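Local coordinates for CysE, serine acetyltransferase (Brucella abortus, PDB 4HZD), which probably catalyses transfer of the acetyl group of acetyl-coenzyme A to the hydroxyl of L-serine, giving O-acetylserine for cysteine biosynthesis, at residues A43-Q48 / P111-K116; H128-Q133 / Y140-R145. All coordinates share one frame; numbering follows the deposited sequence.

Contact 1: A43-Q48 / P111-K116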
loop_
_atom_site.group_PDB
_atom_site.type_symbol
_atom_site.label_atom_id
_atom_site.label_comp_id
_atom_site.label_asym_id
_atom_site.label_seq_id
_atom_site.Cartn_x
_atom_site.Cartn_y
_atom_site.Cartn_z
ATOM N N ALA A 43 2.233 16.164 -8.569
ATOM C CA ALA A 43 1.790 16.018 -7.175
ATOM C C ALA A 43 2.847 16.569 -6.230
ATOM O O ALA A 43 2.523 17.055 -5.121
ATOM C CB ALA A 43 1.511 14.569 -6.858
ATOM N N THR A 44 4.117 16.487 -6.638
ATOM C CA THR A 44 5.138 16.985 -5.728
ATOM C C THR A 44 5.576 18.443 -5.932
ATOM O O THR A 44 5.947 19.078 -4.965
ATOM C CB THR A 44 6.297 15.995 -5.325
ATOM O OG1 THR A 44 7.602 16.613 -5.326
ATOM C CG2 THR A 44 6.201 14.598 -5.883
ATOM N N ILE A 45 5.546 18.939 -7.171
ATOM C CA ILE A 45 5.953 20.316 -7.442
ATOM C C ILE A 45 4.787 21.137 -8.024
ATOM O O ILE A 45 4.397 22.145 -7.452
ATOM C CB ILE A 45 7.084 20.361 -8.500
ATOM C CG1 ILE A 45 8.333 19.550 -8.067
ATOM C CG2 ILE A 45 7.383 21.794 -8.930
ATOM C CD1 ILE A 45 9.115 20.128 -6.910
ATOM N N LEU A 46 4.289 20.729 -9.196
ATOM C CA LEU A 46 3.495 21.657 -10.022
ATOM C C LEU A 46 2.123 22.017 -9.420
ATOM O O LEU A 46 1.672 23.134 -9.571
ATOM C CB LEU A 46 3.434 21.192 -11.472
ATOM C CG LEU A 46 4.805 21.354 -12.144
ATOM C CD1 LEU A 46 4.934 20.516 -13.390
ATOM C CD2 LEU A 46 5.107 22.817 -12.462
ATOM N N ASN A 47 1.492 21.093 -8.706
ATOM C CA ASN A 47 0.245 21.404 -8.006
ATOM C C ASN A 47 0.461 22.159 -6.683
ATOM O O ASN A 47 -0.520 22.546 -6.059
ATOM C CB ASN A 47 -0.595 20.138 -7.677
ATOM C CG ASN A 47 -1.104 19.406 -8.907
ATOM O OD1 ASN A 47 -1.134 19.961 -9.993
ATOM N ND2 ASN A 47 -1.515 18.145 -8.728
ATOM N N GLN A 48 1.709 22.303 -6.222
ATOM C CA GLN A 48 1.949 22.895 -4.909
ATOM C C GLN A 48 1.976 24.410 -5.065
ATOM O O GLN A 48 2.495 24.922 -6.060
ATOM C CB GLN A 48 3.280 22.387 -4.316
ATOM C CG GLN A 48 3.355 20.864 -4.189
ATOM C CD GLN A 48 2.548 20.327 -3.019
ATOM O OE1 GLN A 48 2.049 21.091 -2.197
ATOM N NE2 GLN A 48 2.435 19.008 -2.924
ATOM N N PRO A 111 18.096 18.570 -5.373
ATOM C CA PRO A 111 17.916 18.212 -3.938
ATOM C C PRO A 111 16.447 18.019 -3.486
ATOM O O PRO A 111 16.146 17.107 -2.676
ATOM C CB PRO A 111 18.537 19.405 -3.179
ATOM C CG PRO A 111 18.671 20.517 -4.218
ATOM C CD PRO A 111 18.888 19.806 -5.528
ATOM N N VAL A 112 15.564 18.882 -3.972
ATOM C CA VAL A 112 14.165 18.825 -3.578
ATOM C C VAL A 112 13.582 17.445 -3.882
ATOM O O VAL A 112 12.930 16.817 -3.017
ATOM C CB VAL A 112 13.356 19.930 -4.267
ATOM C CG1 VAL A 112 11.867 19.754 -3.973
ATOM C CG2 VAL A 112 13.854 21.289 -3.786
ATOM N N LEU A 113 13.879 16.912 -5.062
ATOM C CA LEU A 113 13.235 15.622 -5.397
ATOM C C LEU A 113 14.029 14.391 -5.009
ATOM O O LEU A 113 13.433 13.372 -4.701
ATOM C CB LEU A 113 12.950 15.537 -6.895
ATOM C CG LEU A 113 11.980 16.566 -7.435
ATOM C CD1 LEU A 113 12.012 16.373 -8.950
ATOM C CD2 LEU A 113 10.584 16.349 -6.857
ATOM N N TYR A 114 15.367 14.484 -5.067
ATOM C CA TYR A 114 16.208 13.276 -5.172
ATOM C C TYR A 114 17.177 13.015 -4.013
ATOM O O TYR A 114 17.388 11.859 -3.602
ATOM C CB TYR A 114 16.927 13.198 -6.543
ATOM C CG TYR A 114 15.986 13.318 -7.721
ATOM C CD1 TYR A 114 14.899 12.441 -7.870
ATOM C CD2 TYR A 114 16.137 14.353 -8.672
ATOM C CE1 TYR A 114 13.994 12.585 -8.921
ATOM C CE2 TYR A 114 15.252 14.485 -9.737
ATOM C CZ TYR A 114 14.194 13.581 -9.872
ATOM O OH TYR A 114 13.291 13.718 -10.905
ATOM N N LEU A 115 17.744 14.078 -3.459
ATOM C CA LEU A 115 18.913 13.871 -2.619
ATOM C C LEU A 115 18.556 13.647 -1.155
ATOM O O LEU A 115 18.065 14.547 -0.453
ATOM C CB LEU A 115 19.984 14.938 -2.845
ATOM C CG LEU A 115 20.220 15.195 -4.344
ATOM C CD1 LEU A 115 21.014 16.483 -4.546
ATOM C CD2 LEU A 115 20.849 13.992 -5.051
ATOM N N LYS A 116 18.780 12.416 -0.713
ATOM C CA LYS A 116 18.361 12.006 0.631
ATOM C C LYS A 116 19.070 12.791 1.729
ATOM O O LYS A 116 18.505 13.002 2.790
ATOM C CB LYS A 116 18.489 10.467 0.824
ATOM C CG LYS A 116 19.917 9.958 0.952
ATOM C CD LYS A 116 19.971 8.421 0.882
ATOM C CE LYS A 116 21.326 7.920 1.390
ATOM N NZ LYS A 116 21.502 6.467 1.062
#
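Ile45 and Leu113 meet through methyl groups in a small apolar contact between two helices, with Val112 beside them. Ile45 CD1 does most of the touching from its side: it lies 4.0 Å from Val112 CG1 and 4.1 Å from Leu113 CD2, at ordinary van der Waals range. CG1 of Ile45 lies beside the backbone N (chi1 -58°), and the second torsion (-69°) then turns CD1 to the other helix, while Val112 answers with its CG1 methyl. Leu113 reaches over with CD2 alone.

The polar atom at this interface is Thr44 OG1, which faces the same methyl, 3.4 Å from Leu113 CD2. This hydroxyl is buried and has no hydrogen-bonding partner in the model. The chi1 of Thr44, 137°, is far from a staggered value. No hydrogen bond links the two segments.

Within 43-48 two bonds hold Gln48: its N to Ile45 O, and its NE2 to Ala43 O at 2.9 Å, which brings the side-chain amide back to the backbone. Ala43 O also accepts Gln75 NE2 of a neighbouring subunit.

The contact thus joins the C-terminal parts of helices 38-46 and 109-113 in the all-helical N-terminal region. Ile23 of helix 18-33 touches both Ile45 and Val112, helix 51-63 packs His57 on Thr44, and helix 87-101 places Ile95 against Val112.

Contact 2: H128-Q133 / Y140-R145; sequences HWLYKQ and YYLQSR
Leu130 and Leu142 meet methyl to methyl, CD1 against CD1, at 3.5 Å, closer than carbons usually pack. The two side chains cross at about a right angle, and each touches with one methyl. In both leucines CG stands beside the backbone N, at chi1 -69° in Leu130 and -73° in Leu142, and an extended second torsion carries CD1 outward into the gap between the helices. Phe138 also packs on Leu130, and Leu126 and Ala127 on Leu142, continuing the apolar seam; Thr76 of helix 70-83 touches Leu130.

The aromatic part of the contact pairs Tyr131 with Tyr140. Tyr131 CE1 is the atom that touches, 3.8 Å from Tyr140 OH and 4.0 Å from Tyr140 CE1. The phenol oxygen of Tyr140 comes to the edge of the Tyr131 ring, near its plane, so the two rings do not stack face on face. The Tyr140 ring also makes an edge-to-face contact with Tyr105 of a neighbouring subunit.

No hydrogen bond crosses between the segments; across them the contact is side-chain packing. Only a short connection separates helix 116-132 from helix 136-149, and the arrangement is that of a helical hairpin, in which consecutive helices fold back and pack near their turn. This hairpin leads into the left-handed beta-helix that follows in the chain.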
loop_
_atom_site.group_PDB
_atom_site.type_symbol
_atom_site.label_atom_id
_atom_site.label_comp_id
_atom_site.label_asym_id
_atom_site.label_seq_id
_atom_site.Cartn_x
_atom_site.Cartn_y
_atom_site.Cartn_z
ATOM N N HIS A 128 13.627 17.884 15.574
ATOM C CA HIS A 128 14.270 18.734 16.595
ATOM C C HIS A 128 13.237 19.645 17.254
ATOM O O HIS A 128 13.169 19.758 18.477
ATOM C CB HIS A 128 15.422 19.548 15.969
ATOM C CG HIS A 128 16.158 20.437 16.963
ATOM N ND1 HIS A 128 17.004 19.943 17.906
ATOM C CD2 HIS A 128 16.156 21.838 17.129
ATOM C CE1 HIS A 128 17.503 20.969 18.639
ATOM N NE2 HIS A 128 16.983 22.123 18.161
ATOM N N TRP A 129 12.446 20.307 16.427
ATOM C CA TRP A 129 11.328 21.113 16.909
ATOM C C TRP A 129 10.342 20.305 17.793
ATOM O O TRP A 129 9.970 20.726 18.929
ATOM C CB TRP A 129 10.638 21.764 15.698
ATOM C CG TRP A 129 9.472 22.633 16.094
ATOM C CD1 TRP A 129 9.500 23.837 16.814
ATOM C CD2 TRP A 129 8.051 22.347 15.891
ATOM N NE1 TRP A 129 8.222 24.306 17.012
ATOM C CE2 TRP A 129 7.314 23.458 16.496
ATOM C CE3 TRP A 129 7.339 21.310 15.287
ATOM C CZ2 TRP A 129 5.935 23.508 16.475
ATOM C CZ3 TRP A 129 5.949 21.379 15.253
ATOM C CH2 TRP A 129 5.265 22.456 15.831
ATOM N N LEU A 130 9.900 19.148 17.273
ATOM C CA LEU A 130 9.001 18.245 18.016
ATOM C C LEU A 130 9.592 17.876 19.371
ATOM O O LEU A 130 8.884 17.890 20.379
ATOM C CB LEU A 130 8.714 16.950 17.200
ATOM C CG LEU A 130 7.858 17.244 15.963
ATOM C CD1 LEU A 130 7.698 16.005 15.113
ATOM C CD2 LEU A 130 6.476 17.766 16.348
ATOM N N TYR A 131 10.893 17.552 19.381
ATOM C CA TYR A 131 11.595 17.116 20.603
ATOM C C TYR A 131 11.553 18.247 21.644
ATOM O O TYR A 131 11.191 18.011 22.799
ATOM C CB TYR A 131 13.028 16.695 20.268
ATOM C CG TYR A 131 13.850 16.070 21.388
ATOM C CD1 TYR A 131 13.686 14.731 21.748
ATOM C CD2 TYR A 131 14.799 16.824 22.084
ATOM C CE1 TYR A 131 14.442 14.170 22.759
ATOM C CE2 TYR A 131 15.578 16.261 23.098
ATOM C CZ TYR A 131 15.394 14.939 23.427
ATOM O OH TYR A 131 16.197 14.369 24.407
ATOM N N LYS A 132 11.823 19.473 21.198
ATOM C CA LYS A 132 11.805 20.658 22.096
ATOM C C LYS A 132 10.390 20.952 22.598
ATOM O O LYS A 132 10.212 21.578 23.641
ATOM C CB LYS A 132 12.347 21.915 21.387
ATOM C CG LYS A 132 13.846 21.947 21.133
ATOM C CD LYS A 132 14.220 22.836 19.933
ATOM C CE LYS A 132 13.116 23.801 19.438
ATOM N NZ LYS A 132 13.426 24.602 18.186
ATOM N N GLN A 133 9.379 20.508 21.855
ATOM C CA GLN A 133 7.974 20.731 22.261
ATOM C C GLN A 133 7.489 19.675 23.269
ATOM O O GLN A 133 6.348 19.709 23.692
ATOM C CB GLN A 133 7.052 20.817 21.047
ATOM C CG GLN A 133 7.313 21.999 20.120
ATOM C CD GLN A 133 7.078 23.351 20.787
ATOM O OE1 GLN A 133 8.026 24.083 21.089
ATOM N NE2 GLN A 133 5.815 23.684 21.027
ATOM N N TYR A 140 11.439 10.748 17.987
ATOM C CA TYR A 140 12.197 9.499 17.861
ATOM C C TYR A 140 11.698 8.700 16.663
ATOM O O TYR A 140 12.480 8.028 15.966
ATOM C CB TYR A 140 12.091 8.625 19.119
ATOM C CG TYR A 140 12.751 9.166 20.376
ATOM C CD1 TYR A 140 13.939 9.926 20.327
ATOM C CD2 TYR A 140 12.191 8.896 21.631
ATOM C CE1 TYR A 140 14.519 10.410 21.511
ATOM C CE2 TYR A 140 12.767 9.367 22.796
ATOM C CZ TYR A 140 13.921 10.118 22.742
ATOM O OH TYR A 140 14.452 10.566 23.942
ATOM N N TYR A 141 10.392 8.778 16.410
ATOM C CA TYR A 141 9.834 8.106 15.262
ATOM C C TYR A 141 10.451 8.645 13.973
ATOM O O TYR A 141 10.784 7.884 13.064
ATOM C CB TYR A 141 8.274 8.174 15.215
ATOM C CG TYR A 141 7.772 7.438 14.025
ATOM C CD1 TYR A 141 7.637 6.047 14.050
ATOM C CD2 TYR A 141 7.527 8.103 12.814
ATOM C CE1 TYR A 141 7.219 5.352 12.933
ATOM C CE2 TYR A 141 7.107 7.399 11.684
ATOM C CZ TYR A 141 6.971 6.027 11.751
ATOM O OH TYR A 141 6.561 5.297 10.667
ATOM N N LEU A 142 10.527 9.955 13.838
ATOM C CA LEU A 142 11.155 10.527 12.663
ATOM C C LEU A 142 12.659 10.134 12.542
ATOM O O LEU A 142 13.155 9.758 11.447
ATOM C CB LEU A 142 11.016 12.068 12.729
ATOM C CG LEU A 142 9.595 12.598 12.463
ATOM C CD1 LEU A 142 9.539 14.070 12.863
ATOM C CD2 LEU A 142 9.232 12.392 11.001
ATOM N N GLN A 143 13.383 10.223 13.655
ATOM C CA GLN A 143 14.799 9.814 13.709
ATOM C C GLN A 143 14.941 8.368 13.220
ATOM O O GLN A 143 15.816 8.061 12.413
ATOM C CB GLN A 143 15.375 9.905 15.131
ATOM C CG GLN A 143 16.790 9.325 15.250
ATOM C CD GLN A 143 17.250 9.150 16.698
ATOM O OE1 GLN A 143 16.448 9.259 17.631
ATOM N NE2 GLN A 143 18.549 8.925 16.890
ATOM N N SER A 144 14.035 7.522 13.687
ATOM C CA SER A 144 14.023 6.098 13.350
ATOM C C SER A 144 13.731 5.889 11.896
ATOM O O SER A 144 14.421 5.095 11.200
ATOM C CB SER A 144 12.974 5.346 14.208
ATOM O OG SER A 144 12.895 3.994 13.788
ATOM N N ARG A 145 12.713 6.590 11.402
ATOM C CA ARG A 145 12.371 6.464 9.997
ATOM C C ARG A 145 13.469 7.049 9.081
ATOM O O ARG A 145 13.807 6.476 8.031
ATOM C CB ARG A 145 11.001 7.113 9.744
ATOM C CG ARG A 145 10.466 6.779 8.385
ATOM C CD ARG A 145 9.759 5.419 8.332
ATOM N NE ARG A 145 9.242 5.362 6.984
ATOM C CZ ARG A 145 9.412 4.378 6.122
ATOM N NH1 ARG A 145 10.043 3.260 6.449
ATOM N NH2 ARG A 145 8.897 4.519 4.924
#

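In the fold
After helix 18-33 the chain forms helix 38-46, passes through helices 51-63, 70-83 and 87-101, and returns in helix 109-113, where contact 1 closes a largely helical loop of 62 residues. Contact 2 opens only afterwards, on helix 116-132, and closes with helix 136-149 after only six intervening residues, most of them helical. The two therefore stand in series, neither nested nor crossed. The centres of contact 1 and contact 2 lie about 22 Å apart, and the two do not touch. Contact 1 ties early helices to late ones over a long range; contact 2 fixes a local hairpin just before the strands of the left-handed beta-helix begin.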